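Local coordinates for protein putative hydrolase (Agrobacterium vitis, PDB 3LLC) that is a putative alpha/beta hydrolase that probably cleaves thioester or ester bonds, perhaps as an acyl-protein thioesterase, at residues I41-Y46 with I70-S75; I119-I124 with M140-P145. All coordinates share one frame; numbering follows the deposited sequence.

Contact 1: I41-Y46 with I70-S75; sequences IWLGGY and IRFDYS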
loop_
_atom_site.group_PDB
_atom_site.type_symbol
_atom_site.label_atom_id
_atom_site.label_comp_id
_atom_site.label_asym_id
_atom_site.label_seq_id
_atom_site.Cartn_x
_atom_site.Cartn_y
_atom_site.Cartn_z
ATOM N N ILE A 41 -9.670 -0.007 3.747
ATOM C CA ILE A 41 -8.591 0.998 3.835
ATOM C C ILE A 41 -7.667 0.903 2.641
ATOM O O ILE A 41 -7.079 -0.149 2.323
ATOM C CB ILE A 41 -7.748 0.973 5.153
ATOM C CG1 ILE A 41 -6.759 2.155 5.170
ATOM C CG2 ILE A 41 -7.003 -0.310 5.301
ATOM C CD1 ILE A 41 -6.215 2.503 6.551
ATOM N N TRP A 42 -7.590 2.026 1.950
ATOM C CA TRP A 42 -6.700 2.190 0.803
ATOM C C TRP A 42 -5.263 2.431 1.260
ATOM O O TRP A 42 -5.013 3.272 2.126
ATOM C CB TRP A 42 -7.178 3.382 -0.064
ATOM C CG TRP A 42 -6.298 3.575 -1.323
ATOM C CD1 TRP A 42 -5.376 4.595 -1.553
ATOM C CD2 TRP A 42 -6.248 2.728 -2.488
ATOM N NE1 TRP A 42 -4.776 4.407 -2.767
ATOM C CE2 TRP A 42 -5.264 3.272 -3.358
ATOM C CE3 TRP A 42 -6.923 1.554 -2.880
ATOM C CZ2 TRP A 42 -4.967 2.702 -4.607
ATOM C CZ3 TRP A 42 -6.601 0.968 -4.119
ATOM C CH2 TRP A 42 -5.635 1.563 -4.970
ATOM N N LEU A 43 -4.309 1.699 0.676
ATOM C CA LEU A 43 -2.885 1.963 0.859
ATOM C C LEU A 43 -2.286 2.138 -0.538
ATOM O O LEU A 43 -2.170 1.162 -1.284
ATOM C CB LEU A 43 -2.204 0.805 1.594
ATOM C CG LEU A 43 -2.761 0.485 2.997
ATOM C CD1 LEU A 43 -2.311 -0.921 3.483
ATOM C CD2 LEU A 43 -2.372 1.588 4.013
ATOM N N GLY A 44 -1.922 3.368 -0.886
ATOM C CA GLY A 44 -1.493 3.670 -2.259
ATOM C C GLY A 44 -0.031 3.418 -2.617
ATOM O O GLY A 44 0.790 3.019 -1.770
ATOM N N GLY A 45 0.281 3.629 -3.901
ATOM C CA GLY A 45 1.664 3.492 -4.414
ATOM C C GLY A 45 2.605 4.662 -4.093
ATOM O O GLY A 45 2.192 5.728 -3.619
ATOM N N TYR A 46 3.881 4.458 -4.397
ATOM C CA TYR A 46 4.928 5.456 -4.242
ATOM C C TYR A 46 4.535 6.640 -5.103
ATOM O O TYR A 46 4.170 6.439 -6.234
ATOM C CB TYR A 46 6.214 4.857 -4.793
ATOM C CG TYR A 46 7.509 5.611 -4.599
ATOM C CD1 TYR A 46 8.084 5.685 -3.341
ATOM C CD2 TYR A 46 8.236 6.109 -5.683
ATOM C CE1 TYR A 46 9.306 6.291 -3.134
ATOM C CE2 TYR A 46 9.475 6.747 -5.480
ATOM C CZ TYR A 46 9.999 6.815 -4.200
ATOM O OH TYR A 46 11.219 7.393 -3.916
ATOM N N ILE A 70 -11.612 4.273 4.334
ATOM C CA ILE A 70 -10.557 5.198 4.792
ATOM C C ILE A 70 -9.529 5.392 3.664
ATOM O O ILE A 70 -9.009 4.423 3.129
ATOM C CB ILE A 70 -9.835 4.718 6.055
ATOM C CG1 ILE A 70 -10.786 4.663 7.249
ATOM C CG2 ILE A 70 -8.624 5.625 6.391
ATOM C CD1 ILE A 70 -10.240 3.926 8.461
ATOM N N ARG A 71 -9.244 6.654 3.331
ATOM C CA ARG A 71 -8.070 6.987 2.496
ATOM C C ARG A 71 -7.244 8.023 3.232
ATOM O O ARG A 71 -7.809 8.805 4.024
ATOM C CB ARG A 71 -8.513 7.584 1.165
ATOM C CG ARG A 71 -9.277 6.614 0.260
ATOM C CD ARG A 71 -9.912 7.338 -0.949
ATOM N NE ARG A 71 -11.064 8.147 -0.603
ATOM C CZ ARG A 71 -11.386 9.315 -1.148
ATOM N NH1 ARG A 71 -10.615 9.899 -2.063
ATOM N NH2 ARG A 71 -12.473 9.934 -0.740
ATOM N N PHE A 72 -5.926 8.014 3.001
ATOM C CA PHE A 72 -5.025 9.029 3.566
ATOM C C PHE A 72 -3.821 9.243 2.629
ATOM O O PHE A 72 -3.538 8.394 1.781
ATOM C CB PHE A 72 -4.553 8.623 4.957
ATOM C CG PHE A 72 -3.640 7.438 4.949
ATOM C CD1 PHE A 72 -4.159 6.146 4.839
ATOM C CD2 PHE A 72 -2.251 7.594 5.004
ATOM C CE1 PHE A 72 -3.326 5.052 4.780
ATOM C CE2 PHE A 72 -1.402 6.483 4.963
ATOM C CZ PHE A 72 -1.959 5.205 4.845
ATOM N N ASP A 73 -3.174 10.399 2.759
ATOM C CA ASP A 73 -1.947 10.721 1.986
ATOM C C ASP A 73 -0.719 10.457 2.852
ATOM O O ASP A 73 -0.611 10.947 3.983
ATOM C CB ASP A 73 -1.947 12.171 1.510
ATOM C CG ASP A 73 -2.793 12.393 0.208
ATOM O OD1 ASP A 73 -2.797 11.485 -0.664
ATOM O OD2 ASP A 73 -3.391 13.493 0.070
ATOM N N TYR A 74 0.214 9.685 2.316
ATOM C CA TYR A 74 1.526 9.507 2.969
ATOM C C TYR A 74 2.225 10.857 3.178
ATOM O O TYR A 74 1.953 11.821 2.448
ATOM C CB TYR A 74 2.436 8.630 2.129
ATOM C CG TYR A 74 1.960 7.221 1.820
ATOM C CD1 TYR A 74 1.788 6.276 2.838
ATOM C CD2 TYR A 74 1.789 6.790 0.509
ATOM C CE1 TYR A 74 1.391 4.969 2.536
ATOM C CE2 TYR A 74 1.399 5.477 0.216
ATOM C CZ TYR A 74 1.215 4.572 1.243
ATOM O OH TYR A 74 0.820 3.290 0.947
ATOM N N SER A 75 3.053 10.969 4.220
ATOM C CA SER A 75 3.870 12.155 4.373
ATOM C C SER A 75 4.657 12.403 3.058
ATOM O O SER A 75 5.079 11.454 2.398
ATOM C CB SER A 75 4.847 12.074 5.568
ATOM O OG SER A 75 5.711 10.949 5.490
HETATM O O HOH W 1 -4.968 5.820 1.509
HETATM O O HOH W 2 -2.095 5.673 0.883
#
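The Tyr74 ring meets Gly44 and Gly45 at its edge, with both carbonyl oxygens near its plane, while a water (water 2) sits over one face, offset toward the rim. The same water lies over a face of Phe72, whose edge at CE1 and CZ receives Leu43 CD2, 3.7 Å from either atom. With CG between its own backbone N and carbonyl carbon (chi1 68°), the Phe72 ring turns this edge to Leu43. Tyr74 OH, at the tip of the ring, donates to Gly44 O (2.7 Å), tilted 19° from the carbonyl plane. Upstream the strands run parallel and are joined directly: Trp42 N donates to Ile70 O (3.0 Å) nearly along the C=O axis, and Ile41 CD1 packs on Ile70 CG2 at 3.9 Å. The backbones then splay apart and waters fill in. Water 1 links Trp42 O (2.6 Å) to Phe72 N; water 2 accepts from Gly44 N (2.9 Å) and donates to Phe72 O. Trp42 turns to helix 53-65, Phe72 and Leu43 to helix 89-103. Parallel strands joined by a helix, with active-site loops at their C-terminal ends, are typical of the alpha/beta hydrolase fold, where the loop after strand 39-43 commonly contributes to the oxyanion hole.

Contact 2: I119-I124 with M140-P145; sequences IALRLI and MVLIAP
Within the beta-alpha-beta unit of strand 107-113, helix 115-128 and strand 136-143, Ala120, Leu121 and Ile124 of the helix pack on Met140 and Leu142 of the returning strand. The short segments run nearly antiparallel, at 154°, and their axes come no closer than 10.2 Å, so side chains bridge the gap. Met140, a selenomethionine here, contributes most of the strand's contact surface. Its CG is anti to the carbonyl carbon (chi1 -61°), and the chain bends at its last torsion. In the conformer described, one of two deposited, SE lies 4.2 Å from Ile124 CG2 and the terminal methyl CE 3.8 Å from Leu121 CD2. The Met140 and Leu121 side chains cross at about a right angle and meet methyl to methyl. Ile124 comes from one turn further along the helix and offers its branch methyl, CG2, to the selenium. Two residues along the strand, Leu142 faces the helix with both methyls: CD2 touches Ala120 CB at 4.1 Å, and CD1 stands 4.5 Å from Leu121 CD2. The short side chain of Ala120 points at the strand from the helix residue whose backbone comes nearest to it. The interface is wholly apolar and buried. Ile124 N bonds to Ala120 O within the helix, while the backbones of Met140 and Leu142 both bond to His210 of the neighbouring strand. Val141 and Ile143 point to the other face of the sheet and pack on helix 252-266. Beyond the strand, Ala144 touches Asp217 and His247, which with Ser114 probably form the Ser-His-Asp triad. A helix that leads out of a probable nucleophile elbow (Gly112, Ser114, Gly116) and packs on the central sheet is a hallmark of the alpha/beta hydrolase fold.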
loop_
_atom_site.group_PDB
_atom_site.type_symbol
_atom_site.label_atom_id
_atom_site.label_comp_id
_atom_site.label_asym_id
_atom_site.label_seq_id
_atom_site.Cartn_x
_atom_site.Cartn_y
_atom_site.Cartn_z
ATOM N N ILE A 119 3.344 -2.242 2.356
ATOM C CA ILE A 119 2.933 -1.658 3.633
ATOM C C ILE A 119 1.766 -2.477 4.238
ATOM O O ILE A 119 1.756 -2.711 5.449
ATOM C CB ILE A 119 2.659 -0.123 3.501
ATOM C CG1 ILE A 119 3.961 0.602 3.101
ATOM C CG2 ILE A 119 2.093 0.480 4.817
ATOM C CD1 ILE A 119 3.770 2.063 2.728
ATOM N N ALA A 120 0.838 -2.958 3.408
ATOM C CA ALA A 120 -0.260 -3.831 3.896
ATOM C C ALA A 120 0.259 -5.088 4.587
ATOM O O ALA A 120 -0.239 -5.469 5.664
ATOM C CB ALA A 120 -1.210 -4.234 2.737
ATOM N N LEU A 121 1.260 -5.730 3.974
ATOM C CA LEU A 121 1.878 -6.962 4.549
ATOM C C LEU A 121 2.592 -6.673 5.880
ATOM O O LEU A 121 2.445 -7.435 6.852
ATOM C CB LEU A 121 2.827 -7.588 3.499
ATOM C CG LEU A 121 2.157 -8.159 2.248
ATOM C CD1 LEU A 121 3.123 -8.391 1.057
ATOM C CD2 LEU A 121 1.451 -9.453 2.649
ATOM N N ARG A 122 3.339 -5.564 5.954
ATOM C CA ARG A 122 3.951 -5.135 7.231
ATOM C C ARG A 122 2.873 -4.790 8.290
ATOM O O ARG A 122 3.036 -5.093 9.487
ATOM C CB ARG A 122 4.895 -3.922 7.043
ATOM C CG ARG A 122 6.252 -4.288 6.348
ATOM C CD ARG A 122 7.213 -5.059 7.284
ATOM N NE ARG A 122 7.573 -4.283 8.461
ATOM C CZ ARG A 122 7.305 -4.612 9.725
ATOM N NH1 ARG A 122 6.699 -5.758 10.040
ATOM N NH2 ARG A 122 7.674 -3.799 10.687
ATOM N N LEU A 123 1.791 -4.146 7.856
ATOM C CA LEU A 123 0.726 -3.712 8.791
ATOM C C LEU A 123 0.099 -4.905 9.471
ATOM O O LEU A 123 -0.103 -4.891 10.690
ATOM C CB LEU A 123 -0.339 -2.901 8.027
ATOM C CG LEU A 123 -1.494 -2.188 8.730
ATOM C CD1 LEU A 123 -0.971 -1.346 9.843
ATOM C CD2 LEU A 123 -2.244 -1.312 7.703
ATOM N N ILE A 124 -0.193 -5.954 8.712
ATOM C CA ILE A 124 -0.778 -7.166 9.343
ATOM C C ILE A 124 0.172 -7.799 10.363
ATOM O O ILE A 124 -0.263 -8.228 11.450
ATOM C CB ILE A 124 -1.347 -8.182 8.264
ATOM C CG1 ILE A 124 -2.187 -9.279 8.918
ATOM C CG2 ILE A 124 -0.250 -8.873 7.434
ATOM C CD1 ILE A 124 -3.550 -8.813 9.279
HETATM N N MSE A 140 -7.479 -9.124 2.430
HETATM C CA MSE A 140 -6.514 -8.217 1.800
HETATM C C MSE A 140 -6.602 -8.403 0.287
HETATM O O MSE A 140 -6.614 -9.534 -0.223
HETATM C CB MSE A 140 -5.069 -8.471 2.294
HETATM C CG MSE A 140 -4.823 -8.283 3.823
HETATM SE SE MSE A 140 -3.043 -8.967 4.354
HETATM C CE MSE A 140 -2.335 -8.964 2.516
ATOM N N VAL A 141 -6.692 -7.272 -0.435
ATOM C CA VAL A 141 -6.728 -7.267 -1.898
ATOM C C VAL A 141 -5.466 -6.469 -2.299
ATOM O O VAL A 141 -5.284 -5.325 -1.849
ATOM C CB VAL A 141 -7.998 -6.644 -2.446
ATOM C CG1 VAL A 141 -7.887 -6.510 -3.991
ATOM C CG2 VAL A 141 -9.288 -7.481 -2.062
ATOM N N LEU A 142 -4.559 -7.098 -3.040
ATOM C CA LEU A 142 -3.249 -6.492 -3.379
ATOM C C LEU A 142 -3.173 -6.322 -4.910
ATOM O O LEU A 142 -3.429 -7.272 -5.629
ATOM C CB LEU A 142 -2.120 -7.378 -2.873
ATOM C CG LEU A 142 -2.121 -7.719 -1.371
ATOM C CD1 LEU A 142 -0.949 -8.664 -1.027
ATOM C CD2 LEU A 142 -2.059 -6.414 -0.590
ATOM N N ILE A 143 -2.876 -5.104 -5.381
ATOM C CA ILE A 143 -2.891 -4.757 -6.805
ATOM C C ILE A 143 -1.441 -4.455 -7.204
ATOM O O ILE A 143 -0.867 -3.505 -6.696
ATOM C CB ILE A 143 -3.786 -3.529 -7.051
ATOM C CG1 ILE A 143 -5.229 -3.814 -6.553
ATOM C CG2 ILE A 143 -3.765 -3.100 -8.555
ATOM C CD1 ILE A 143 -5.820 -2.765 -5.753
ATOM N N ALA A 144 -0.861 -5.276 -8.082
ATOM C CA ALA A 144 0.553 -5.179 -8.491
ATOM C C ALA A 144 1.466 -4.922 -7.298
ATOM O O ALA A 144 2.274 -4.001 -7.295
ATOM C CB ALA A 144 0.727 -4.061 -9.592
ATOM N N PRO A 145 1.354 -5.758 -6.241
ATOM C CA PRO A 145 2.082 -5.437 -5.026
ATOM C C PRO A 145 3.604 -5.478 -5.186
ATOM O O PRO A 145 4.128 -6.315 -5.924
ATOM C CB PRO A 145 1.623 -6.531 -4.048
ATOM C CG PRO A 145 1.294 -7.675 -4.958
ATOM C CD PRO A 145 0.618 -7.024 -6.131
#

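Overall arrangement
Contact 1 closes along the chain before contact 2 opens, and their centres lie 12 Å apart within one alpha/beta hydrolase core. Both use the same mixed sheet: strands 68-72 and 39-43 are neighbours, strand 107-113 comes next, and strand 136-143 follows it. Helix 115-128 joins the two contacts directly, since Leu43 CD1 packs on Ala120 CB at 3.6 Å while Ala120 also faces Leu142; Tyr74 OH lies 3.7 Å from Ile119 CD1. On the sheet's other face, Trp42 CZ3 approaches Ile143 CD1. Strands 39-43 and 136-143 thus flank strand 107-113 and its probable nucleophile elbow, so the loops after these two strands, with Gly45 and Ala144, lie beside the likely catalytic residues.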